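Long-range contacts in soluble lytic transglycosylase B3 (PDB 5ANZ), which takes part in the turnover of the bacterial cell wall, probably cleaving the glycan strands of peptidoglycan as a lytic transglycosylase: residues A[246-251]-A[317-322]; A[46-51]-A[75-80]; A[367-372]-A[380-385]; A[257-262]-A[311-316]. One frame throughout, in Å; residues are numbered along the deposited sequence.

Contact 1 of 4, residues A[246-251]-A[317-322]; sequences GWIAGQ and LHNFRA
Asn319, in the first turn of helix 318-324, lays its amide flat over the indole of Trp247 and reads the backbone of the type II beta turn from Ile248 to Gln251, within the lysozyme-like transglycosylase domain. Asn319 CG stands anti to the carbonyl carbon (chi1 -77°), and the amide plane is only 6° from that of the indole. Asn319 ND2 lies 3.5 Å above the Trp247 ring plane, over its centre, while Asn319 CB makes a CH-pi contact with the six-membered ring of Trp247, 3.8 Å from its centroid. Asparagine suits this place because one short, rigid amide can both accept and donate. Asn319 OD1 accepts from Ile248 N at 2.8 Å, in the carbonyl plane and on a lone pair. Asn319 ND2 gives one nearly straight bond to Ile248 O (2.9 Å) and a more bent one to Gln251 O, where the donor stands above the carbonyl plane. Ile248 O accepts from two donors on opposite faces of its plane, Asn319 ND2 and the turn-closing Gln251 N. Gly250 takes the positive phi this turn type needs at its third position. With CG anti to its backbone N, Trp247 swings its indole back under Asn319 although its CB bond points away; its NE1 and the N-H of Gly250 both bond Asp133 OD2. Ala322, small enough to fit beside the indole, touches the ring edge at CE3 with CB. Gly246 ends the preceding helix in a Schellman motif; its O lies 3.2 Å from His318 CD2, near the imidazole plane. One water accepts from Asn319 N and donates to Gln251 OE1 at 2.6 Å.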
loop_
_atom_site.group_PDB
_atom_site.type_symbol
_atom_site.label_atom_id
_atom_site.label_comp_id
_atom_site.label_asym_id
_atom_site.label_seq_id
_atom_site.Cartn_x
_atom_site.Cartn_y
_atom_site.Cartn_z
ATOM N N GLY A 246 0.980 14.427 2.592
ATOM C CA GLY A 246 0.553 15.077 3.827
ATOM C C GLY A 246 1.386 14.808 5.075
ATOM O O GLY A 246 0.992 15.193 6.182
ATOM N N TRP A 247 2.543 14.171 4.919
ATOM C CA TRP A 247 3.399 13.892 6.074
ATOM C C TRP A 247 3.695 15.093 6.942
ATOM O O TRP A 247 4.114 16.157 6.454
ATOM C CB TRP A 247 4.752 13.307 5.617
ATOM C CG TRP A 247 5.460 12.613 6.750
ATOM C CD1 TRP A 247 6.414 13.138 7.587
ATOM C CD2 TRP A 247 5.239 11.274 7.181
ATOM N NE1 TRP A 247 6.803 12.186 8.512
ATOM C CE2 TRP A 247 6.092 11.034 8.281
ATOM C CE3 TRP A 247 4.393 10.245 6.750
ATOM C CZ2 TRP A 247 6.123 9.815 8.950
ATOM C CZ3 TRP A 247 4.434 9.032 7.405
ATOM C CH2 TRP A 247 5.290 8.828 8.500
ATOM N N ILE A 248 3.489 14.922 8.245
ATOM C CA ILE A 248 3.903 15.911 9.224
ATOM C C ILE A 248 5.086 15.359 9.997
ATOM O O ILE A 248 4.941 14.387 10.735
ATOM C CB ILE A 248 2.780 16.255 10.184
ATOM C CG1 ILE A 248 1.575 16.796 9.412
ATOM C CG2 ILE A 248 3.277 17.249 11.220
ATOM C CD1 ILE A 248 0.261 16.661 10.171
ATOM N N ALA A 249 6.246 15.976 9.825
ATOM C CA ALA A 249 7.472 15.504 10.463
ATOM C C ALA A 249 7.326 15.373 11.976
ATOM O O ALA A 249 6.880 16.310 12.661
ATOM C CB ALA A 249 8.628 16.440 10.135
ATOM N N GLY A 250 7.730 14.217 12.493
ATOM C CA GLY A 250 7.790 14.013 13.923
ATOM C C GLY A 250 6.476 13.566 14.528
ATOM O O GLY A 250 6.443 13.213 15.698
ATOM N N GLN A 251 5.390 13.586 13.755
ATOM C CA GLN A 251 4.098 13.158 14.292
ATOM C C GLN A 251 3.994 11.642 14.143
ATOM O O GLN A 251 4.396 11.094 13.129
ATOM C CB GLN A 251 2.943 13.867 13.557
ATOM C CG GLN A 251 1.645 13.903 14.348
ATOM C CD GLN A 251 0.565 14.703 13.648
ATOM O OE1 GLN A 251 -0.226 14.159 12.877
ATOM N NE2 GLN A 251 0.533 16.008 13.908
ATOM N N LEU A 317 -3.300 8.146 12.790
ATOM C CA LEU A 317 -3.345 9.591 12.625
ATOM C C LEU A 317 -3.093 9.951 11.175
ATOM O O LEU A 317 -3.050 9.092 10.302
ATOM C CB LEU A 317 -2.324 10.279 13.528
ATOM C CG LEU A 317 -2.728 10.494 14.994
ATOM C CD1 LEU A 317 -2.887 9.179 15.693
ATOM C CD2 LEU A 317 -1.713 11.392 15.715
ATOM N N HIS A 318 -2.940 11.247 10.941
ATOM C CA HIS A 318 -2.802 11.772 9.596
ATOM C C HIS A 318 -1.674 11.106 8.813
ATOM O O HIS A 318 -1.836 10.827 7.623
ATOM C CB HIS A 318 -2.575 13.284 9.660
ATOM C CG HIS A 318 -2.755 13.976 8.345
ATOM N ND1 HIS A 318 -3.948 13.969 7.660
ATOM C CD2 HIS A 318 -1.887 14.697 7.590
ATOM C CE1 HIS A 318 -3.813 14.655 6.536
ATOM N NE2 HIS A 318 -2.573 15.104 6.472
ATOM N N ASN A 319 -0.544 10.837 9.471
ATOM C CA ASN A 319 0.587 10.262 8.742
ATOM C C ASN A 319 0.296 8.838 8.265
ATOM O O ASN A 319 0.860 8.383 7.270
ATOM C CB ASN A 319 1.865 10.300 9.592
ATOM C CG ASN A 319 2.500 11.690 9.634
ATOM O OD1 ASN A 319 2.113 12.591 8.891
ATOM N ND2 ASN A 319 3.486 11.862 10.496
ATOM N N PHE A 320 -0.601 8.137 8.961
ATOM C CA PHE A 320 -1.096 6.847 8.466
ATOM C C PHE A 320 -1.828 7.042 7.137
ATOM O O PHE A 320 -1.658 6.265 6.200
ATOM C CB PHE A 320 -2.022 6.196 9.505
ATOM C CG PHE A 320 -2.369 4.762 9.207
ATOM C CD1 PHE A 320 -1.522 3.744 9.617
ATOM C CD2 PHE A 320 -3.557 4.435 8.575
ATOM C CE1 PHE A 320 -1.840 2.414 9.381
ATOM C CE2 PHE A 320 -3.888 3.103 8.334
ATOM C CZ PHE A 320 -3.015 2.094 8.743
ATOM N N ARG A 321 -2.655 8.086 7.055
ATOM C CA ARG A 321 -3.339 8.391 5.810
ATOM C C ARG A 321 -2.358 8.699 4.687
ATOM O O ARG A 321 -2.617 8.375 3.527
ATOM C CB ARG A 321 -4.312 9.562 6.011
ATOM C CG ARG A 321 -5.378 9.291 7.067
ATOM C CD ARG A 321 -6.290 10.502 7.263
ATOM N NE ARG A 321 -7.081 10.794 6.066
ATOM C CZ ARG A 321 -7.774 11.915 5.865
ATOM N NH1 ARG A 321 -7.780 12.879 6.779
ATOM N NH2 ARG A 321 -8.461 12.073 4.740
ATOM N N ALA A 322 -1.241 9.340 5.021
ATOM C CA ALA A 322 -0.214 9.629 4.013
ATOM C C ALA A 322 0.383 8.338 3.446
ATOM O O ALA A 322 0.615 8.212 2.243
ATOM C CB ALA A 322 0.895 10.504 4.616
HETATM O O HOH W 1 0.294 11.733 12.022
#

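Contact 2 of 4, residues A[46-51]-A[75-80]; sequences QSFEQW and GVQPDP
Phe48, in the first turn of helix 48-61, packs one face of its ring on Pro78, in the linker that joins helices 66-73 and 80-87; the contact thus seats a helix start on a helix-helix connection of the transglycosylase domain. Pro78 CD stands 3.6 Å above the plane of the Phe48 ring, displaced toward the rim, in a CH-pi contact whose line to the centroid is 21° off the ring normal. Pro78 CG lies 3.6 Å from Phe48 CD1. Proline fits well here: it offers a compact, rigid ring of CH2 groups, and its CD, bonded to nitrogen, carries slightly polarised hydrogens that suit an aromatic face. Phe48 reaches the linker because CG lies anti to its backbone N (chi1 179°). Phe48 CZ, the far end of the ring, lies 4.0 Å from Val76 CG1, and Phe48 CE2 lies 3.4 Å from Val76 O. The backbone that carries Phe48 is fixed by a capping box: Ser47 OG, at the N-cap, accepts from Gln50 N at 3.0 Å, supplying the acceptor that the first turn lacks for this N-H, and Gln50 OE1 reciprocates by holding Ser47 N at the same distance. Glu49 bends at chi2, bringing its carboxylate over toward the side chain of Gln77. Outside the two segments, the ring of Tyr165 meets that of Phe48 edge-to-face, and Arg158 donates to the carbonyl oxygens of both Gln77 and Pro78, tying the linker to helix 156-166.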
loop_
_atom_site.group_PDB
_atom_site.type_symbol
_atom_site.label_atom_id
_atom_site.label_comp_id
_atom_site.label_asym_id
_atom_site.label_seq_id
_atom_site.Cartn_x
_atom_site.Cartn_y
_atom_site.Cartn_z
ATOM N N GLN A 46 -4.972 -7.001 -33.550
ATOM C CA GLN A 46 -5.200 -8.373 -33.115
ATOM C C GLN A 46 -3.874 -9.073 -32.828
ATOM O O GLN A 46 -3.751 -9.778 -31.828
ATOM C CB GLN A 46 -6.007 -9.155 -34.153
ATOM C CG GLN A 46 -6.301 -10.587 -33.744
ATOM C CD GLN A 46 -7.468 -11.189 -34.505
ATOM O OE1 GLN A 46 -8.561 -10.622 -34.541
ATOM N NE2 GLN A 46 -7.240 -12.348 -35.119
ATOM N N SER A 47 -2.888 -8.885 -33.701
ATOM C CA SER A 47 -1.541 -9.366 -33.407
ATOM C C SER A 47 -0.810 -8.314 -32.572
ATOM O O SER A 47 -1.194 -7.145 -32.580
ATOM C CB SER A 47 -0.771 -9.662 -34.693
ATOM O OG SER A 47 -0.115 -8.501 -35.162
ATOM N N PHE A 48 0.230 -8.718 -31.846
ATOM C CA PHE A 48 0.978 -7.763 -31.020
ATOM C C PHE A 48 1.652 -6.699 -31.887
ATOM O O PHE A 48 1.672 -5.520 -31.539
ATOM C CB PHE A 48 2.031 -8.469 -30.160
ATOM C CG PHE A 48 2.850 -7.529 -29.319
ATOM C CD1 PHE A 48 2.305 -6.932 -28.197
ATOM C CD2 PHE A 48 4.160 -7.227 -29.660
ATOM C CE1 PHE A 48 3.047 -6.059 -27.416
ATOM C CE2 PHE A 48 4.912 -6.355 -28.884
ATOM C CZ PHE A 48 4.352 -5.769 -27.756
ATOM N N GLU A 49 2.213 -7.126 -33.013
ATOM C CA GLU A 49 2.849 -6.194 -33.933
ATOM C C GLU A 49 1.832 -5.188 -34.462
ATOM O O GLU A 49 2.131 -4.000 -34.589
ATOM C CB GLU A 49 3.509 -6.939 -35.097
ATOM C CG GLU A 49 4.697 -7.805 -34.696
ATOM C CD GLU A 49 4.290 -9.059 -33.943
ATOM O OE1 GLU A 49 3.073 -9.298 -33.786
ATOM O OE2 GLU A 49 5.189 -9.809 -33.506
ATOM N N GLN A 50 0.632 -5.666 -34.779
ATOM C CA GLN A 50 -0.438 -4.773 -35.206
ATOM C C GLN A 50 -0.772 -3.788 -34.091
ATOM O O GLN A 50 -0.874 -2.585 -34.326
ATOM C CB GLN A 50 -1.685 -5.563 -35.616
ATOM C CG GLN A 50 -1.643 -6.103 -37.046
ATOM C CD GLN A 50 -2.707 -7.154 -37.302
ATOM O OE1 GLN A 50 -3.427 -7.562 -36.389
ATOM N NE2 GLN A 50 -2.815 -7.600 -38.550
ATOM N N TRP A 51 -0.932 -4.291 -32.872
ATOM C CA TRP A 51 -1.217 -3.396 -31.764
ATOM C C TRP A 51 -0.075 -2.390 -31.602
ATOM O O TRP A 51 -0.313 -1.204 -31.383
ATOM C CB TRP A 51 -1.441 -4.158 -30.449
ATOM C CG TRP A 51 -1.352 -3.211 -29.297
ATOM C CD1 TRP A 51 -2.369 -2.482 -28.749
ATOM C CD2 TRP A 51 -0.163 -2.837 -28.591
ATOM N NE1 TRP A 51 -1.881 -1.686 -27.733
ATOM C CE2 TRP A 51 -0.531 -1.884 -27.623
ATOM C CE3 TRP A 51 1.179 -3.212 -28.691
ATOM C CZ2 TRP A 51 0.396 -1.312 -26.749
ATOM C CZ3 TRP A 51 2.099 -2.642 -27.818
ATOM C CH2 TRP A 51 1.703 -1.702 -26.868
ATOM N N GLY A 75 12.877 -6.025 -29.728
ATOM C CA GLY A 75 12.794 -7.390 -29.242
ATOM C C GLY A 75 11.634 -7.665 -28.301
ATOM O O GLY A 75 11.452 -8.799 -27.848
ATOM N N VAL A 76 10.841 -6.639 -28.011
ATOM C CA VAL A 76 9.720 -6.793 -27.090
ATOM C C VAL A 76 8.556 -7.606 -27.671
ATOM O O VAL A 76 8.103 -7.372 -28.797
ATOM C CB VAL A 76 9.192 -5.423 -26.635
ATOM C CG1 VAL A 76 7.915 -5.589 -25.840
ATOM C CG2 VAL A 76 10.264 -4.700 -25.836
ATOM N N GLN A 77 8.096 -8.573 -26.882
ATOM C CA GLN A 77 6.946 -9.408 -27.209
ATOM C C GLN A 77 6.077 -9.482 -25.954
ATOM O O GLN A 77 6.531 -9.109 -24.878
ATOM C CB GLN A 77 7.379 -10.811 -27.645
ATOM C CG GLN A 77 8.024 -10.894 -29.023
ATOM C CD GLN A 77 7.031 -10.646 -30.141
ATOM O OE1 GLN A 77 7.113 -9.640 -30.844
ATOM N NE2 GLN A 77 6.089 -11.569 -30.316
ATOM N N PRO A 78 4.833 -9.974 -26.076
ATOM C CA PRO A 78 4.054 -10.085 -24.833
ATOM C C PRO A 78 4.708 -11.011 -23.807
ATOM O O PRO A 78 5.420 -11.946 -24.173
ATOM C CB PRO A 78 2.714 -10.654 -25.313
ATOM C CG PRO A 78 2.615 -10.196 -26.734
ATOM C CD PRO A 78 4.017 -10.291 -27.265
ATOM N N ASP A 79 4.469 -10.727 -22.532
ATOM C CA ASP A 79 4.988 -11.542 -21.438
ATOM C C ASP A 79 3.842 -12.297 -20.744
ATOM O O ASP A 79 3.050 -11.691 -20.022
ATOM C CB ASP A 79 5.725 -10.667 -20.427
ATOM C CG ASP A 79 6.401 -11.479 -19.351
ATOM O OD1 ASP A 79 6.136 -12.709 -19.291
ATOM O OD2 ASP A 79 7.200 -10.900 -18.583
ATOM N N PRO A 80 3.759 -13.620 -20.945
ATOM C CA PRO A 80 2.634 -14.380 -20.378
ATOM C C PRO A 80 2.595 -14.323 -18.856
ATOM O O PRO A 80 1.520 -14.461 -18.267
ATOM C CB PRO A 80 2.893 -15.811 -20.864
ATOM C CG PRO A 80 3.738 -15.652 -22.079
ATOM C CD PRO A 80 4.616 -14.462 -21.797
#

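Contact 3 of 4, residues A[367-372]-A[380-385]; sequences ELQRQL and GAVDGI
Gln369 and Asp383 carry this contact, the primary amide of one meeting the carboxylate of the other with their planes turned 36° apart. Gln369 leaves helix 362-374 with CG anti to its carbonyl carbon (chi1 -77°), and from CG the chain runs extended, which is the reach needed to bring the amide into segment 380-385. There its two ends do different work. OE1 accepts the N-H of Gly384 at 2.8 Å, the donor tilted 20° from the carbonyl plane. NE2 donates to Asp383 OD1 at 3.1 Å, in a fairly straight bond that meets the oxygen nearly along its C-O axis, and it also bonds to Thr390 OG1 beyond the segments. OD1 is held a second time, from the opposite face of the carboxylate plane, by Ile385 N at 2.8 Å; this is an Asx turn, a role that the short side chain of aspartate fills well. Gly384, inside the turn, has a positive phi that glycine adopts easily. One residue further on from Gln369, the extended Arg370 crosses Val382 at about a right angle, and its CG packs on Val382 CG1 at 3.8 Å. The glutamine therefore ties the helix to a loop whose Asp-Gly-Ile sequence leads into helix 388-401, an arrangement consistent with the small helical fold of the putative peptidoglycan-binding domain.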
loop_
_atom_site.group_PDB
_atom_site.type_symbol
_atom_site.label_atom_id
_atom_site.label_comp_id
_atom_site.label_asym_id
_atom_site.label_seq_id
_atom_site.Cartn_x
_atom_site.Cartn_y
_atom_site.Cartn_z
ATOM N N GLU A 367 -19.537 -15.586 -1.069
ATOM C CA GLU A 367 -20.631 -16.292 -0.421
ATOM C C GLU A 367 -21.180 -15.448 0.724
ATOM O O GLU A 367 -22.396 -15.373 0.912
ATOM C CB GLU A 367 -20.184 -17.658 0.100
ATOM C CG GLU A 367 -21.343 -18.551 0.527
ATOM C CD GLU A 367 -20.888 -19.857 1.153
ATOM O OE1 GLU A 367 -19.665 -20.122 1.185
ATOM O OE2 GLU A 367 -21.762 -20.620 1.619
ATOM N N LEU A 368 -20.280 -14.822 1.485
ATOM C CA LEU A 368 -20.685 -13.987 2.613
ATOM C C LEU A 368 -21.591 -12.861 2.157
ATOM O O LEU A 368 -22.615 -12.574 2.792
ATOM C CB LEU A 368 -19.463 -13.404 3.327
ATOM C CG LEU A 368 -19.806 -12.331 4.372
ATOM C CD1 LEU A 368 -20.617 -12.943 5.492
ATOM C CD2 LEU A 368 -18.546 -11.667 4.905
ATOM N N GLN A 369 -21.206 -12.210 1.065
ATOM C CA GLN A 369 -21.986 -11.089 0.551
ATOM C C GLN A 369 -23.360 -11.552 0.090
ATOM O O GLN A 369 -24.362 -10.858 0.311
ATOM C CB GLN A 369 -21.242 -10.392 -0.588
ATOM C CG GLN A 369 -20.100 -9.492 -0.101
ATOM C CD GLN A 369 -19.200 -9.011 -1.222
ATOM O OE1 GLN A 369 -19.006 -9.705 -2.217
ATOM N NE2 GLN A 369 -18.642 -7.814 -1.062
ATOM N N ARG A 370 -23.415 -12.728 -0.536
ATOM C CA ARG A 370 -24.692 -13.265 -1.007
ATOM C C ARG A 370 -25.589 -13.671 0.169
ATOM O O ARG A 370 -26.814 -13.486 0.127
ATOM C CB ARG A 370 -24.460 -14.449 -1.953
ATOM C CG ARG A 370 -23.858 -14.057 -3.293
ATOM C CD ARG A 370 -23.708 -15.269 -4.204
ATOM N NE ARG A 370 -23.197 -14.917 -5.525
ATOM C CZ ARG A 370 -22.476 -15.733 -6.286
ATOM N NH1 ARG A 370 -22.180 -16.954 -5.857
ATOM N NH2 ARG A 370 -22.053 -15.335 -7.478
ATOM N N GLN A 371 -24.982 -14.205 1.225
ATOM C CA GLN A 371 -25.743 -14.633 2.400
ATOM C C GLN A 371 -26.275 -13.434 3.175
ATOM O O GLN A 371 -27.394 -13.471 3.700
ATOM C CB GLN A 371 -24.882 -15.510 3.315
ATOM C CG GLN A 371 -24.762 -16.956 2.853
ATOM C CD GLN A 371 -26.014 -17.749 3.151
ATOM O OE1 GLN A 371 -26.110 -18.413 4.184
ATOM N NE2 GLN A 371 -26.992 -17.670 2.256
ATOM N N LEU A 372 -25.477 -12.373 3.241
ATOM C CA LEU A 372 -25.906 -11.144 3.906
ATOM C C LEU A 372 -27.119 -10.563 3.189
ATOM O O LEU A 372 -28.125 -10.211 3.823
ATOM C CB LEU A 372 -24.767 -10.117 3.944
ATOM C CG LEU A 372 -23.603 -10.408 4.890
ATOM C CD1 LEU A 372 -22.391 -9.573 4.519
ATOM C CD2 LEU A 372 -24.021 -10.153 6.341
ATOM N N GLY A 380 -24.203 -4.157 -0.792
ATOM C CA GLY A 380 -23.893 -3.513 -2.054
ATOM C C GLY A 380 -23.681 -4.571 -3.120
ATOM O O GLY A 380 -24.390 -5.575 -3.150
ATOM N N ALA A 381 -22.699 -4.362 -3.988
ATOM C CA ALA A 381 -22.434 -5.314 -5.063
ATOM C C ALA A 381 -21.715 -6.559 -4.547
ATOM O O ALA A 381 -20.945 -6.495 -3.591
ATOM C CB ALA A 381 -21.625 -4.653 -6.168
ATOM N N VAL A 382 -21.978 -7.692 -5.190
ATOM C CA VAL A 382 -21.320 -8.949 -4.850
ATOM C C VAL A 382 -20.024 -9.108 -5.638
ATOM O O VAL A 382 -20.005 -9.744 -6.687
ATOM C CB VAL A 382 -22.238 -10.160 -5.131
ATOM C CG1 VAL A 382 -21.505 -11.460 -4.840
ATOM C CG2 VAL A 382 -23.512 -10.065 -4.302
ATOM N N ASP A 383 -18.941 -8.534 -5.126
ATOM C CA ASP A 383 -17.672 -8.506 -5.846
ATOM C C ASP A 383 -16.551 -9.240 -5.114
ATOM O O ASP A 383 -15.439 -9.349 -5.623
ATOM C CB ASP A 383 -17.249 -7.058 -6.104
ATOM C CG ASP A 383 -17.296 -6.200 -4.847
ATOM O OD1 ASP A 383 -17.357 -6.761 -3.728
ATOM O OD2 ASP A 383 -17.268 -4.958 -4.981
ATOM N N GLY A 384 -16.843 -9.733 -3.918
ATOM C CA GLY A 384 -15.841 -10.401 -3.110
ATOM C C GLY A 384 -14.913 -9.435 -2.394
ATOM O O GLY A 384 -13.947 -9.851 -1.753
ATOM N N ILE A 385 -15.203 -8.143 -2.497
ATOM C CA ILE A 385 -14.392 -7.137 -1.820
ATOM C C ILE A 385 -15.073 -6.611 -0.563
ATOM O O ILE A 385 -16.145 -6.003 -0.630
ATOM C CB ILE A 385 -14.080 -5.959 -2.746
ATOM C CG1 ILE A 385 -13.228 -6.433 -3.925
ATOM C CG2 ILE A 385 -13.381 -4.846 -1.970
ATOM C CD1 ILE A 385 -12.955 -5.357 -4.949
#

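Contact 4 of 4, residues A[257-262]-A[311-316]; sequences VRLPAG and GPAFLV
Val257 sets its two methyls against different residues of strand 313-316: with CG1 anti to its carbonyl carbon (chi1 -62°), CG2 falls in the crowded position between the backbone N and that carbon. CG1 packs on Leu315 CG at 3.8 Å, the two side chains crossing at about a right angle. CG2 rests beside Ala313, 3.9 Å from its CB. Leu259 adds a second hydrocarbon to the same alanine, its CD1 reaching Ala313 CB at 3.8 Å. A single methyl suits Ala313, since both Val257 and Leu259 press on it, while the branched valine presents a methyl to each of two neighbours. The backbones are joined directly by the N-H of Val257 and Ala313 O, 2.8 Å from N to O and nearly straight (170°). The return bond is not made directly. Val257 O instead accepts from a water, at a distance of 2.5 Å that is unusually short and of doubtful exact value, and the water in turn accepts from Ala313 N at 3.1 Å. Backbone pairing is continued by Leu315 with Phe255, and Leu315 is further packed on helix 276-280 through Leu276 and Trp279. The contact lies where strand 254-258 runs out into the loop of Leu259, and there two neighbouring inner strands of a five-stranded antiparallel sheet are joined by one direct bond and a water.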
loop_
_atom_site.group_PDB
_atom_site.type_symbol
_atom_site.label_atom_id
_atom_site.label_comp_id
_atom_site.label_asym_id
_atom_site.label_seq_id
_atom_site.Cartn_x
_atom_site.Cartn_y
_atom_site.Cartn_z
ATOM N N VAL A 257 -3.597 0.890 21.208
ATOM C CA VAL A 257 -4.417 1.332 22.322
ATOM C C VAL A 257 -5.147 0.158 22.947
ATOM O O VAL A 257 -5.162 -0.940 22.396
ATOM C CB VAL A 257 -5.448 2.389 21.905
ATOM C CG1 VAL A 257 -4.735 3.637 21.376
ATOM C CG2 VAL A 257 -6.415 1.813 20.849
ATOM N N ARG A 258 -5.733 0.403 24.111
ATOM C CA ARG A 258 -6.581 -0.577 24.768
ATOM C C ARG A 258 -8.025 -0.083 24.752
ATOM O O ARG A 258 -8.300 1.043 25.155
ATOM C CB ARG A 258 -6.113 -0.815 26.210
ATOM C CG ARG A 258 -7.017 -1.725 27.016
ATOM C CD ARG A 258 -6.652 -1.697 28.500
ATOM N NE ARG A 258 -5.307 -2.205 28.756
ATOM C CZ ARG A 258 -4.716 -2.191 29.949
ATOM N NH1 ARG A 258 -5.350 -1.687 31.000
ATOM N NH2 ARG A 258 -3.490 -2.678 30.091
ATOM N N LEU A 259 -8.938 -0.926 24.282
ATOM C CA LEU A 259 -10.359 -0.571 24.265
ATOM C C LEU A 259 -11.073 -1.023 25.530
ATOM O O LEU A 259 -10.759 -2.077 26.080
ATOM C CB LEU A 259 -11.048 -1.184 23.053
ATOM C CG LEU A 259 -10.476 -0.697 21.723
ATOM C CD1 LEU A 259 -11.191 -1.319 20.537
ATOM C CD2 LEU A 259 -10.552 0.827 21.670
ATOM N N PRO A 260 -12.044 -0.222 25.988
ATOM C CA PRO A 260 -12.877 -0.570 27.144
ATOM C C PRO A 260 -13.892 -1.665 26.836
ATOM O O PRO A 260 -14.088 -2.043 25.677
ATOM C CB PRO A 260 -13.588 0.742 27.463
ATOM C CG PRO A 260 -13.678 1.426 26.154
ATOM C CD PRO A 260 -12.366 1.121 25.478
ATOM N N ALA A 261 -14.536 -2.164 27.886
ATOM C CA ALA A 261 -15.571 -3.177 27.743
ATOM C C ALA A 261 -16.803 -2.587 27.066
ATOM O O ALA A 261 -17.120 -1.412 27.259
ATOM C CB ALA A 261 -15.931 -3.759 29.104
ATOM N N GLY A 262 -17.484 -3.404 26.267
ATOM C CA GLY A 262 -18.698 -2.986 25.586
ATOM C C GLY A 262 -18.496 -1.797 24.666
ATOM O O GLY A 262 -19.395 -0.974 24.491
ATOM N N GLY A 311 -8.733 -8.797 18.657
ATOM C CA GLY A 311 -7.343 -8.538 18.336
ATOM C C GLY A 311 -6.887 -7.179 18.830
ATOM O O GLY A 311 -7.608 -6.484 19.538
ATOM N N PRO A 312 -5.674 -6.794 18.457
ATOM C CA PRO A 312 -5.138 -5.499 18.887
ATOM C C PRO A 312 -5.840 -4.324 18.201
ATOM O O PRO A 312 -6.417 -4.480 17.113
ATOM C CB PRO A 312 -3.664 -5.587 18.487
ATOM C CG PRO A 312 -3.666 -6.510 17.303
ATOM C CD PRO A 312 -4.726 -7.548 17.621
ATOM N N ALA A 313 -5.817 -3.171 18.862
ATOM C CA ALA A 313 -6.464 -1.966 18.355
ATOM C C ALA A 313 -5.444 -0.841 18.251
ATOM O O ALA A 313 -4.535 -0.741 19.086
ATOM C CB ALA A 313 -7.620 -1.560 19.246
ATOM N N PHE A 314 -5.586 -0.014 17.215
ATOM C CA PHE A 314 -4.676 1.102 16.995
ATOM C C PHE A 314 -5.462 2.372 16.748
ATOM O O PHE A 314 -6.504 2.320 16.101
ATOM C CB PHE A 314 -3.770 0.827 15.789
ATOM C CG PHE A 314 -2.919 -0.395 15.946
ATOM C CD1 PHE A 314 -3.404 -1.644 15.593
ATOM C CD2 PHE A 314 -1.640 -0.299 16.444
ATOM C CE1 PHE A 314 -2.617 -2.778 15.739
ATOM C CE2 PHE A 314 -0.845 -1.440 16.597
ATOM C CZ PHE A 314 -1.341 -2.677 16.238
ATOM N N LEU A 315 -4.971 3.507 17.239
ATOM C CA LEU A 315 -5.474 4.787 16.744
ATOM C C LEU A 315 -4.513 5.223 15.662
ATOM O O LEU A 315 -3.310 5.227 15.896
ATOM C CB LEU A 315 -5.561 5.847 17.836
ATOM C CG LEU A 315 -6.721 5.640 18.800
ATOM C CD1 LEU A 315 -6.726 6.719 19.863
ATOM C CD2 LEU A 315 -8.030 5.641 18.016
ATOM N N VAL A 316 -5.024 5.586 14.488
ATOM C CA VAL A 316 -4.127 5.986 13.409
ATOM C C VAL A 316 -4.395 7.432 13.000
ATOM O O VAL A 316 -5.535 7.891 12.940
ATOM C CB VAL A 316 -4.225 5.045 12.205
ATOM C CG1 VAL A 316 -3.795 3.638 12.620
ATOM C CG2 VAL A 316 -5.635 5.016 11.616
HETATM O O HOH W 2 -4.424 -3.227 21.584
#

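From the N terminus, contact 2 comes first, closing a helical loop at the start of the transglycosylase domain before any other contact opens. Contact 1 then opens after helix 231-244 and closes only on helix 318-324; contact 4 is nested inside that loop. Their second segments adjoin in the chain, strand 313-316 leading into helix 318-324, so one chain passage ties the small antiparallel sheet to the loop after helix 231-244, with their centres about 20 Å apart. Contact 3 follows both and closes a short loop in the putative peptidoglycan-binding domain. Contacts 1 and 2 lie on opposite sides of the chain's centre, about 43 Å apart between centres. None of the four cross.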